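Local atomic coordinates of Esterase/lipase (Uncultured bacterium, PDB entry 3K6K), a protein that probably hydrolyses carboxylic ester bonds, as an alpha/beta hydrolase esterase/lipase related to hormone-sensitive lipase. Residues S249-L254 / M279-Q284; K274-M279 / D294-E299; M16-F21 / K288-A293; R194-N199 / L253-T258. All coordinates share one frame; numbering follows the deposited sequence.

Interaction 1: S249-L254 / M279-Q284; sequences SEEALL and MPHVFQ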
# COMPACT_ATOMS: atom_id res chain seq x y z
N SER A 249 11.53 -0.98 4.39
CA SER A 249 11.88 -2.36 4.21
C SER A 249 12.52 -2.99 5.44
O SER A 249 12.27 -4.18 5.69
CB SER A 249 12.89 -2.51 3.05
OG SER A 249 13.76 -1.37 2.96
N GLU A 250 13.39 -2.26 6.14
CA GLU A 250 14.23 -2.90 7.18
C GLU A 250 13.50 -2.93 8.53
O GLU A 250 13.99 -2.45 9.60
CB GLU A 250 15.58 -2.23 7.33
CG GLU A 250 16.28 -1.97 6.04
CD GLU A 250 16.43 -3.16 5.16
OE1 GLU A 250 17.19 -4.07 5.51
OE2 GLU A 250 15.82 -3.20 4.07
N GLU A 251 12.33 -3.51 8.49
CA GLU A 251 11.45 -3.39 9.62
C GLU A 251 10.88 -4.73 10.14
O GLU A 251 10.13 -5.45 9.46
CB GLU A 251 10.34 -2.40 9.27
CG GLU A 251 10.86 -1.01 9.09
CD GLU A 251 9.91 0.03 9.62
OE1 GLU A 251 9.40 -0.21 10.72
OE2 GLU A 251 9.64 1.10 8.98
N ALA A 252 11.24 -5.04 11.38
CA ALA A 252 10.64 -6.18 12.08
C ALA A 252 9.08 -6.07 12.06
O ALA A 252 8.41 -7.08 12.12
CB ALA A 252 11.14 -6.21 13.52
N LEU A 253 8.56 -4.83 12.01
CA LEU A 253 7.12 -4.49 12.08
C LEU A 253 6.52 -4.11 10.68
O LEU A 253 5.49 -3.43 10.55
CB LEU A 253 6.87 -3.37 13.10
CG LEU A 253 7.41 -3.52 14.53
CD1 LEU A 253 6.91 -2.42 15.46
CD2 LEU A 253 6.99 -4.89 15.09
N LEU A 254 7.19 -4.54 9.64
CA LEU A 254 6.67 -4.41 8.29
C LEU A 254 5.34 -5.13 8.15
O LEU A 254 4.46 -4.62 7.44
CB LEU A 254 7.62 -4.99 7.24
CG LEU A 254 7.12 -4.91 5.77
CD1 LEU A 254 7.01 -3.50 5.31
CD2 LEU A 254 8.08 -5.70 4.81
N MET A 279 14.96 1.72 3.92
CA MET A 279 14.65 2.65 5.04
C MET A 279 14.37 1.92 6.35
O MET A 279 13.71 0.88 6.36
CB MET A 279 13.48 3.59 4.70
CG MET A 279 13.86 4.61 3.58
SD MET A 279 15.19 5.66 4.24
CE MET A 279 16.49 4.87 3.27
N PRO A 280 14.90 2.42 7.45
CA PRO A 280 14.66 1.75 8.75
C PRO A 280 13.40 2.30 9.39
O PRO A 280 12.73 3.16 8.80
CB PRO A 280 15.88 2.18 9.58
CG PRO A 280 16.09 3.68 9.09
CD PRO A 280 15.94 3.48 7.58
N HIS A 281 13.12 1.82 10.59
CA HIS A 281 11.97 2.20 11.35
C HIS A 281 11.85 3.71 11.45
O HIS A 281 12.84 4.37 11.76
CB HIS A 281 12.16 1.64 12.74
CG HIS A 281 10.90 1.52 13.52
ND1 HIS A 281 9.73 1.02 12.98
CD2 HIS A 281 10.62 1.83 14.82
CE1 HIS A 281 8.79 1.03 13.91
NE2 HIS A 281 9.30 1.51 15.03
N VAL A 282 10.65 4.24 11.23
CA VAL A 282 10.36 5.67 11.26
C VAL A 282 11.49 6.53 10.61
O VAL A 282 12.00 7.48 11.19
CB VAL A 282 9.96 6.22 12.67
CG1 VAL A 282 9.34 7.60 12.50
CG2 VAL A 282 8.91 5.28 13.44
N PHE A 283 11.82 6.22 9.38
CA PHE A 283 12.95 6.85 8.72
C PHE A 283 12.80 8.34 8.53
O PHE A 283 13.82 9.02 8.29
CB PHE A 283 13.23 6.18 7.37
CG PHE A 283 12.16 6.41 6.31
CD1 PHE A 283 12.29 7.43 5.38
CD2 PHE A 283 11.07 5.56 6.21
CE1 PHE A 283 11.33 7.63 4.41
CE2 PHE A 283 10.13 5.72 5.23
CZ PHE A 283 10.23 6.77 4.35
N GLN A 284 11.55 8.84 8.64
CA GLN A 284 11.26 10.23 8.44
C GLN A 284 11.97 11.09 9.51
O GLN A 284 11.96 12.32 9.41
CB GLN A 284 9.71 10.53 8.40
CG GLN A 284 8.85 9.75 7.34
CD GLN A 284 8.62 8.24 7.72
OE1 GLN A 284 9.16 7.74 8.74
NE2 GLN A 284 7.83 7.54 6.91
O HOH W 1 14.73 -0.50 11.42

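Interaction 2: K274-M279 / D294-E299; sequences KIWPDM and DISIKE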
# COMPACT_ATOMS: atom_id res chain seq x y z
N LYS A 274 2.75 2.89 1.25
CA LYS A 274 4.00 2.86 0.54
C LYS A 274 5.10 2.25 1.42
O LYS A 274 5.25 2.56 2.60
CB LYS A 274 4.37 4.28 0.09
CG LYS A 274 5.51 4.34 -0.92
CD LYS A 274 5.62 5.78 -1.42
CE LYS A 274 6.72 6.01 -2.46
NZ LYS A 274 6.44 7.39 -2.97
N ILE A 275 5.91 1.39 0.82
CA ILE A 275 7.02 0.78 1.51
C ILE A 275 8.31 1.27 0.90
O ILE A 275 8.48 1.15 -0.33
CB ILE A 275 6.96 -0.71 1.36
CG1 ILE A 275 5.66 -1.25 2.00
CG2 ILE A 275 8.17 -1.31 2.03
CD1 ILE A 275 5.46 -2.73 1.69
N TRP A 276 9.24 1.72 1.74
CA TRP A 276 10.42 2.42 1.26
C TRP A 276 11.71 1.61 1.34
O TRP A 276 12.19 1.32 2.43
CB TRP A 276 10.61 3.79 1.94
CG TRP A 276 9.44 4.75 1.76
CD1 TRP A 276 8.21 4.66 2.35
CD2 TRP A 276 9.43 6.01 1.01
NE1 TRP A 276 7.41 5.73 1.96
CE2 TRP A 276 8.15 6.58 1.17
CE3 TRP A 276 10.38 6.68 0.22
CZ2 TRP A 276 7.78 7.75 0.57
CZ3 TRP A 276 10.02 7.85 -0.37
CH2 TRP A 276 8.72 8.39 -0.19
N PRO A 277 12.30 1.31 0.16
CA PRO A 277 13.53 0.52 0.01
C PRO A 277 14.68 1.00 0.93
O PRO A 277 15.01 2.20 0.99
CB PRO A 277 13.92 0.72 -1.47
CG PRO A 277 12.77 1.39 -2.14
CD PRO A 277 11.75 1.79 -1.12
N ASP A 278 15.33 0.06 1.62
CA ASP A 278 16.51 0.43 2.46
C ASP A 278 16.23 1.47 3.59
O ASP A 278 17.18 2.07 4.12
CB ASP A 278 17.66 0.99 1.58
CG ASP A 278 18.15 0.00 0.53
OD1 ASP A 278 18.28 -1.20 0.81
OD2 ASP A 278 18.47 0.47 -0.59
N MET A 279 14.96 1.72 3.92
CA MET A 279 14.65 2.65 5.04
C MET A 279 14.37 1.92 6.35
O MET A 279 13.71 0.88 6.36
CB MET A 279 13.48 3.59 4.70
CG MET A 279 13.86 4.61 3.58
SD MET A 279 15.19 5.66 4.24
CE MET A 279 16.49 4.87 3.27
N ASP A 294 13.07 13.11 3.48
CA ASP A 294 12.49 14.37 2.99
C ASP A 294 11.39 14.09 2.02
O ASP A 294 10.40 14.77 2.09
CB ASP A 294 13.49 15.32 2.29
CG ASP A 294 14.81 15.42 3.00
OD1 ASP A 294 15.83 15.51 2.22
OD2 ASP A 294 14.84 15.41 4.29
N ILE A 295 11.55 13.09 1.14
CA ILE A 295 10.55 12.75 0.13
C ILE A 295 9.27 12.21 0.79
O ILE A 295 8.16 12.54 0.37
CB ILE A 295 11.08 11.72 -0.92
CG1 ILE A 295 12.45 12.10 -1.47
CG2 ILE A 295 10.13 11.55 -2.14
CD1 ILE A 295 13.08 10.92 -2.43
N SER A 296 9.41 11.34 1.79
CA SER A 296 8.23 10.78 2.42
C SER A 296 7.38 11.90 3.12
O SER A 296 6.15 11.94 3.03
CB SER A 296 8.64 9.73 3.42
OG SER A 296 7.56 9.53 4.28
N ILE A 297 8.06 12.76 3.85
CA ILE A 297 7.46 13.92 4.43
C ILE A 297 6.74 14.77 3.38
O ILE A 297 5.61 15.23 3.59
CB ILE A 297 8.53 14.64 5.30
CG1 ILE A 297 8.71 13.80 6.64
CG2 ILE A 297 8.10 16.00 5.70
CD1 ILE A 297 10.01 14.09 7.39
N LYS A 298 7.35 14.94 2.22
CA LYS A 298 6.79 15.76 1.19
C LYS A 298 5.47 15.14 0.75
O LYS A 298 4.46 15.85 0.71
CB LYS A 298 7.76 15.87 0.01
CG LYS A 298 7.55 17.11 -0.91
CD LYS A 298 8.33 18.41 -0.41
CE LYS A 298 9.78 18.56 -0.94
NZ LYS A 298 10.83 17.76 -0.20
N GLU A 299 5.48 13.83 0.48
CA GLU A 299 4.29 13.13 0.04
C GLU A 299 3.17 13.10 1.09
O GLU A 299 1.98 13.27 0.72
CB GLU A 299 4.62 11.72 -0.41
CG GLU A 299 5.48 11.70 -1.61
CD GLU A 299 5.85 10.31 -2.09
OE1 GLU A 299 6.59 10.27 -3.09
OE2 GLU A 299 5.40 9.29 -1.50

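Interaction 3: M16-F21 / K288-A293; sequences MDPRDF and KFVNAA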
# COMPACT_ATOMS: atom_id res chain seq x y z
N MET A 16 23.77 10.42 2.98
CA MET A 16 24.39 9.11 2.94
C MET A 16 23.67 8.23 1.93
O MET A 16 22.48 8.40 1.70
CB MET A 16 24.22 8.35 4.26
CG MET A 16 24.36 9.11 5.52
SD MET A 16 25.81 8.51 6.32
CE MET A 16 26.97 9.39 5.29
N ASP A 17 24.39 7.24 1.39
CA ASP A 17 23.75 6.11 0.73
C ASP A 17 22.89 5.37 1.75
O ASP A 17 23.37 5.08 2.83
CB ASP A 17 24.76 5.10 0.13
CG ASP A 17 24.05 4.05 -0.69
OD1 ASP A 17 23.61 2.99 -0.16
OD2 ASP A 17 23.82 4.33 -1.89
N PRO A 18 21.64 5.05 1.40
CA PRO A 18 20.90 4.39 2.44
C PRO A 18 21.57 3.18 3.10
O PRO A 18 21.41 2.98 4.32
CB PRO A 18 19.60 4.02 1.75
CG PRO A 18 19.36 5.22 0.89
CD PRO A 18 20.74 5.46 0.29
N ARG A 19 22.32 2.38 2.36
CA ARG A 19 22.89 1.16 2.95
C ARG A 19 23.99 1.53 3.97
O ARG A 19 24.25 0.76 4.90
CB ARG A 19 23.38 0.19 1.87
CG ARG A 19 22.24 -0.60 1.17
CD ARG A 19 22.87 -1.56 0.15
NE ARG A 19 23.73 -2.55 0.83
CZ ARG A 19 24.59 -3.41 0.26
NH1 ARG A 19 24.76 -3.47 -1.06
NH2 ARG A 19 25.28 -4.22 1.05
N ASP A 20 24.55 2.72 3.81
CA ASP A 20 25.63 3.19 4.67
C ASP A 20 25.02 3.67 5.96
O ASP A 20 25.60 3.43 7.01
CB ASP A 20 26.53 4.26 3.97
CG ASP A 20 27.31 3.66 2.78
OD1 ASP A 20 27.42 2.39 2.77
OD2 ASP A 20 27.78 4.39 1.85
N PHE A 21 23.84 4.29 5.88
CA PHE A 21 23.17 4.78 7.06
C PHE A 21 22.73 3.58 7.88
O PHE A 21 22.81 3.61 9.09
CB PHE A 21 21.97 5.67 6.69
CG PHE A 21 21.23 6.26 7.92
CD1 PHE A 21 19.85 6.10 8.07
CD2 PHE A 21 21.93 6.99 8.88
CE1 PHE A 21 19.18 6.65 9.16
CE2 PHE A 21 21.27 7.54 10.00
CZ PHE A 21 19.88 7.35 10.13
N LYS A 288 18.10 14.53 7.83
CA LYS A 288 19.48 14.99 7.87
C LYS A 288 20.46 14.07 7.13
O LYS A 288 21.38 14.59 6.48
CB LYS A 288 19.88 15.20 9.32
CG LYS A 288 21.36 15.41 9.56
CD LYS A 288 21.58 15.77 11.04
CE LYS A 288 22.87 16.56 11.30
NZ LYS A 288 23.25 16.48 12.76
N PHE A 289 20.22 12.74 7.21
CA PHE A 289 21.08 11.65 6.69
C PHE A 289 20.59 10.98 5.42
O PHE A 289 21.38 10.78 4.49
CB PHE A 289 21.31 10.57 7.77
CG PHE A 289 21.87 11.15 9.04
CD1 PHE A 289 21.07 11.26 10.18
CD2 PHE A 289 23.15 11.73 9.05
CE1 PHE A 289 21.58 11.84 11.35
CE2 PHE A 289 23.65 12.37 10.22
CZ PHE A 289 22.88 12.39 11.37
N VAL A 290 19.32 10.58 5.34
CA VAL A 290 18.90 9.95 4.10
C VAL A 290 17.85 10.79 3.36
O VAL A 290 16.99 11.42 3.96
CB VAL A 290 18.46 8.49 4.32
CG1 VAL A 290 19.64 7.64 4.66
CG2 VAL A 290 17.39 8.40 5.44
N ASN A 291 17.94 10.78 2.05
CA ASN A 291 17.09 11.59 1.17
C ASN A 291 15.61 11.16 1.19
O ASN A 291 14.72 12.03 1.21
CB ASN A 291 17.63 11.56 -0.25
CG ASN A 291 16.88 12.53 -1.17
OD1 ASN A 291 16.34 12.08 -2.21
ND2 ASN A 291 16.81 13.87 -0.78
N ALA A 292 15.36 9.85 1.25
CA ALA A 292 13.96 9.32 1.29
C ALA A 292 13.04 9.84 2.41
O ALA A 292 11.80 9.81 2.31
CB ALA A 292 13.96 7.75 1.29
N ALA A 293 13.65 10.30 3.49
CA ALA A 293 12.89 10.93 4.56
C ALA A 293 12.30 12.26 4.15
O ALA A 293 11.14 12.52 4.46
CB ALA A 293 13.73 11.06 5.85
O HOH W 2 20.00 9.67 0.96

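Interaction 4: R194-N199 / L253-T258; sequences RWSNSN and LLSDST. With SO4 (sulfate ion), chain I; SO4 (sulfate ion), chain F.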
# COMPACT_ATOMS: atom_id res chain seq x y z
N ARG A 194 4.08 -12.25 13.35
CA ARG A 194 3.81 -12.19 11.91
C ARG A 194 5.13 -12.32 11.12
O ARG A 194 6.21 -12.40 11.73
CB ARG A 194 3.02 -10.87 11.64
CG ARG A 194 1.56 -11.11 11.99
CD ARG A 194 0.53 -9.98 12.02
NE ARG A 194 -0.57 -10.58 11.32
CZ ARG A 194 -1.60 -11.23 11.85
NH1 ARG A 194 -1.85 -11.28 13.14
NH2 ARG A 194 -2.44 -11.79 11.02
N TRP A 195 5.06 -12.36 9.79
CA TRP A 195 6.20 -12.73 8.98
C TRP A 195 7.47 -11.86 9.17
O TRP A 195 8.58 -12.41 9.35
CB TRP A 195 5.78 -12.80 7.52
CG TRP A 195 6.87 -13.18 6.57
CD1 TRP A 195 7.17 -14.46 6.18
CD2 TRP A 195 7.85 -12.31 5.90
NE1 TRP A 195 8.24 -14.44 5.29
CE2 TRP A 195 8.67 -13.15 5.10
CE3 TRP A 195 8.07 -10.93 5.86
CZ2 TRP A 195 9.72 -12.65 4.31
CZ3 TRP A 195 9.12 -10.44 5.06
CH2 TRP A 195 9.95 -11.30 4.31
N SER A 196 7.33 -10.52 9.13
CA SER A 196 8.52 -9.66 9.23
C SER A 196 9.15 -9.79 10.62
O SER A 196 10.37 -9.63 10.76
CB SER A 196 8.23 -8.17 8.90
OG SER A 196 7.17 -7.63 9.70
N ASN A 197 8.34 -10.07 11.64
CA ASN A 197 8.88 -10.18 13.01
C ASN A 197 10.02 -11.16 13.12
O ASN A 197 10.93 -10.97 13.93
CB ASN A 197 7.81 -10.59 14.01
CG ASN A 197 6.75 -9.56 14.13
OD1 ASN A 197 6.72 -8.74 15.07
ND2 ASN A 197 5.91 -9.52 13.12
N SER A 198 10.00 -12.20 12.31
CA SER A 198 11.07 -13.18 12.44
C SER A 198 11.97 -13.03 11.24
O SER A 198 13.20 -13.01 11.35
CB SER A 198 10.52 -14.60 12.54
OG SER A 198 9.63 -14.85 11.48
N ASN A 199 11.39 -12.83 10.07
CA ASN A 199 12.23 -12.71 8.92
C ASN A 199 13.18 -11.54 8.89
O ASN A 199 14.33 -11.67 8.40
CB ASN A 199 11.40 -12.82 7.67
CG ASN A 199 11.00 -14.25 7.41
OD1 ASN A 199 11.73 -14.97 6.77
ND2 ASN A 199 9.84 -14.66 7.94
N LEU A 253 8.56 -4.83 12.01
CA LEU A 253 7.12 -4.49 12.08
C LEU A 253 6.52 -4.11 10.68
O LEU A 253 5.49 -3.43 10.55
CB LEU A 253 6.87 -3.37 13.10
CG LEU A 253 7.41 -3.52 14.53
CD1 LEU A 253 6.91 -2.42 15.46
CD2 LEU A 253 6.99 -4.89 15.09
N LEU A 254 7.19 -4.54 9.64
CA LEU A 254 6.67 -4.41 8.29
C LEU A 254 5.34 -5.13 8.15
O LEU A 254 4.46 -4.62 7.44
CB LEU A 254 7.62 -4.99 7.24
CG LEU A 254 7.12 -4.91 5.77
CD1 LEU A 254 7.01 -3.50 5.31
CD2 LEU A 254 8.08 -5.70 4.81
N SER A 255 5.19 -6.30 8.77
CA SER A 255 3.93 -7.02 8.56
C SER A 255 2.81 -6.32 9.35
O SER A 255 1.65 -6.61 9.11
CB SER A 255 4.03 -8.51 8.90
OG SER A 255 5.03 -9.16 8.11
N ASP A 256 3.14 -5.38 10.27
CA ASP A 256 2.11 -4.55 10.93
C ASP A 256 1.41 -3.61 9.91
O ASP A 256 0.16 -3.47 9.89
CB ASP A 256 2.68 -3.68 12.08
CG ASP A 256 2.81 -4.44 13.45
OD1 ASP A 256 2.66 -3.79 14.48
OD2 ASP A 256 3.04 -5.66 13.53
N SER A 257 2.23 -2.98 9.09
CA SER A 257 1.76 -2.16 8.00
C SER A 257 0.98 -2.92 6.96
O SER A 257 -0.13 -2.51 6.64
CB SER A 257 2.91 -1.37 7.37
OG SER A 257 3.31 -0.34 8.25
N THR A 258 1.53 -4.00 6.42
CA THR A 258 0.84 -4.75 5.40
C THR A 258 -0.42 -5.39 6.01
O THR A 258 -1.49 -5.48 5.36
CB THR A 258 1.73 -5.88 4.79
OG1 THR A 258 2.04 -6.79 5.84
CG2 THR A 258 2.95 -5.40 4.39
S SO4 I . 0.44 -9.94 5.32
O1 SO4 I . 1.63 -9.25 5.82
O2 SO4 I . 0.87 -11.17 4.66
O3 SO4 I . -0.48 -10.17 6.46
O4 SO4 I . -0.28 -9.18 4.29
S SO4 F . -5.29 -13.78 12.32
O1 SO4 F . -3.93 -14.02 11.84
O2 SO4 F . -6.21 -14.62 11.51
O3 SO4 F . -5.37 -14.00 13.77
O4 SO4 F . -5.71 -12.40 12.15
O HOH W 3 4.81 -7.09 12.19

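Interaction 1: S249-L254 / M279-Q284
E251 and H281 cross at about a right angle, and this crossing carries the contact between the loops 249-254 and 279-284. The planes of the carboxylate and the imidazole stand 84° apart. H281 ND1 donates to E251 OE1 over a short 2.6 Å, with an N-H...O angle of 163°. The oxygen sits at the imidazole edge, near the ring plane. Seen from the acid, the nitrogen comes in from above the carboxylate plane. H281 holds CG anti to its backbone N (chi1 -160°). The E251 chain bends at chi2, so that E251 CD also comes within 3.5 Å of H281 CA. The second oxygen, OE2, bonds to S185 OG and G248 N, and these bonds fix the rotation of the carboxylate.

Both loops follow neighbouring parallel strands of the alpha/beta hydrolase sheet. H281 touches S157, which probably sits on the nucleophile elbow, so the pair is consistent with the acid and base of a Ser-His-Glu catalytic triad. The carboxylate would then favour a positive charge on the imidazole. An alanine at E251 would remove the acceptor of ND1 and would probably leave the imidazole poorly oriented towards S157.

V282 CG2 covers one face of the H281 ring, 4.0 Å above its centre. L253 CD1 approaches H281 CE1 obliquely at 4.2 Å. Next to the E251-H281 pair the backbones join. E250 N donates to M279 O at 3.2 Å. Water 1 donates to E250 O at 2.8 Å and accepts from H281 N at 2.9 Å. The E250 chain is bent at chi2, and its OE2 forms a salt bridge with R203.

Interaction 2: K274-M279 / D294-E299
The W276 indole is covered on both faces and met at one edge. K274 CE lies 3.7 Å above one face, displaced from the ring centre. S296 CB covers the opposite face and makes a CH-pi contact, 4.0 Å from the centroid of the six-membered ring. I295 CG2 meets the edge near the ring plane, 4.0 Å from W276 CH2. The indole thus fills the gap between a strand and a helix of the alpha/beta hydrolase fold. Strand 271-276 is the last of the sheet within the chain, and helix 291-305 packs on it. The short segments run nearly antiparallel, at 167°, with axes 11.3 Å apart.

W276 and E299 reach toward each other tip to tip. E299 OE2 lies 3.5 Å from W276 CZ2, and the carboxylate is turned 42° from the ring. S296 places OG anti to its backbone N, and OG bonds to H246 ND1 on the neighbouring strand. W276 also meets the F283 ring at about 50°.

K274 and I275 continue the sheet as an antiparallel ladder with a strand of the second subunit. The K274 side chain is extended and crosses E299, itself extended beyond CG, at about a right angle. Together they form a salt bridge. K274 NZ donates to the syn lone pair of E299 OE2 at 2.6 Å, and E299 OE1 is also close to K274 NZ at 2.9 Å.

Interaction 3: M16-F21 / K288-A293
This is a mainly apolar contact, reinforced by one backbone bond, between the start of helix 18-30 and the loop that leads into helix 291-305. It joins the N-terminal region to the last helix of an alpha/beta hydrolase chain. In esterases of the hormone-sensitive lipase family, N-terminal helices form part of a cap over the active site, and helix 18-30 is probably of this kind.

F21 and F289 carry much of the contact. Their rings are near parallel, at 18°, but slid apart, with centroids 5.4 Å from each other. They barely overlap. One face of F21 is covered instead by F289 CB, 4.0 Å from the ring centroid, in a CH-pi contact. F21 CE2 reaches F289 CD1 at 3.7 Å. F21 has CG anti to its backbone N (chi1 -178°), which brings the ring against F289 and V290; it also meets the Y286 ring. K288 CG lies over one face of the F289 ring.

V290 adds a single branch. Its CG1 touches F21 CB at 3.7 Å and lies oblique to the F21 ring. The same methyl also approaches P18.

M16 lies beside F289, and the two side chains point the same way. M16 N donates to F289 O at 2.8 Å, nearly along the C=O axis. Water 2 continues this link, donating to M16 O and accepting from N291 N at 2.6 Å. D17 is the N-cap of helix 18-30; its OD1 accepts from R19 N at 2.9 Å, from above the carboxylate plane (30° out of it).

Interaction 4: R194-N199 / L253-T258
Helix 195-199 runs nearly antiparallel to the first turn of helix 254-266. The axes of the short segments cross at 164° and come within 8.5 Å. S196 and S255 stand closest across the gap, with CA atoms 5.3 Å apart. Helix 254-266 is the helix of a beta-alpha-beta crossover of the alpha/beta hydrolase fold, between strands 243-248 and 271-276.

The two serines exchange bonds. S196 N donates to S255 OG at 2.9 Å, and S255 N donates to S196 OG at 2.6 Å. S196 OG sits between its own backbone N and carbonyl carbon (chi1 55°), while S255 OG is anti to its carbonyl carbon (chi1 -59°). Each hydroxyl has a further partner: S196 OG bonds to A252 O, and S255 OG to E262 of the second subunit. W195 meets R263 of that subunit in a cation-pi contact.

N197 sits beside this pair. Its ND2 donates to water 3, which donates in turn to D256 OD2 at 2.6 Å. OD1 of N197 faces the CD2 methyl of L253.

R194 packs its CB on S255 CB at 3.8 Å. Its chain then bends at chi3, and NH1 forms a salt bridge with D189. NH2 donates to O1 of the chain F sulfate at 2.8 Å, met at the guanidinium edge. An alanine at R194 would remove the guanidinium, and the link to D189 and the hold on the sulfate would probably be lost. A second sulfate, chain I, probably from the crystallisation liquor like the first, accepts a very short hydrogen bond, 2.5 Å from T258 OG1 to its O1.

How the interactions relate
Interaction 1 holds the probable acid and base of the active site, and the other three lie around it. Interactions 1 and 2 have centres about 10 Å apart and share M279; S249 N and W276 O, 3.1 Å apart, probably bond. Interaction 4 continues from interaction 1 along the chain: both include L253 and L254, and their centres are about 10 Å apart. Interactions 2 and 3 both use helix 291-305, and M279 CE packs on P18 CB at 3.6 Å. Interactions 3 and 4 do not touch, with centres about 22 Å apart. Interactions 1, 2 and 4 all touch the second subunit; interaction 3 does not.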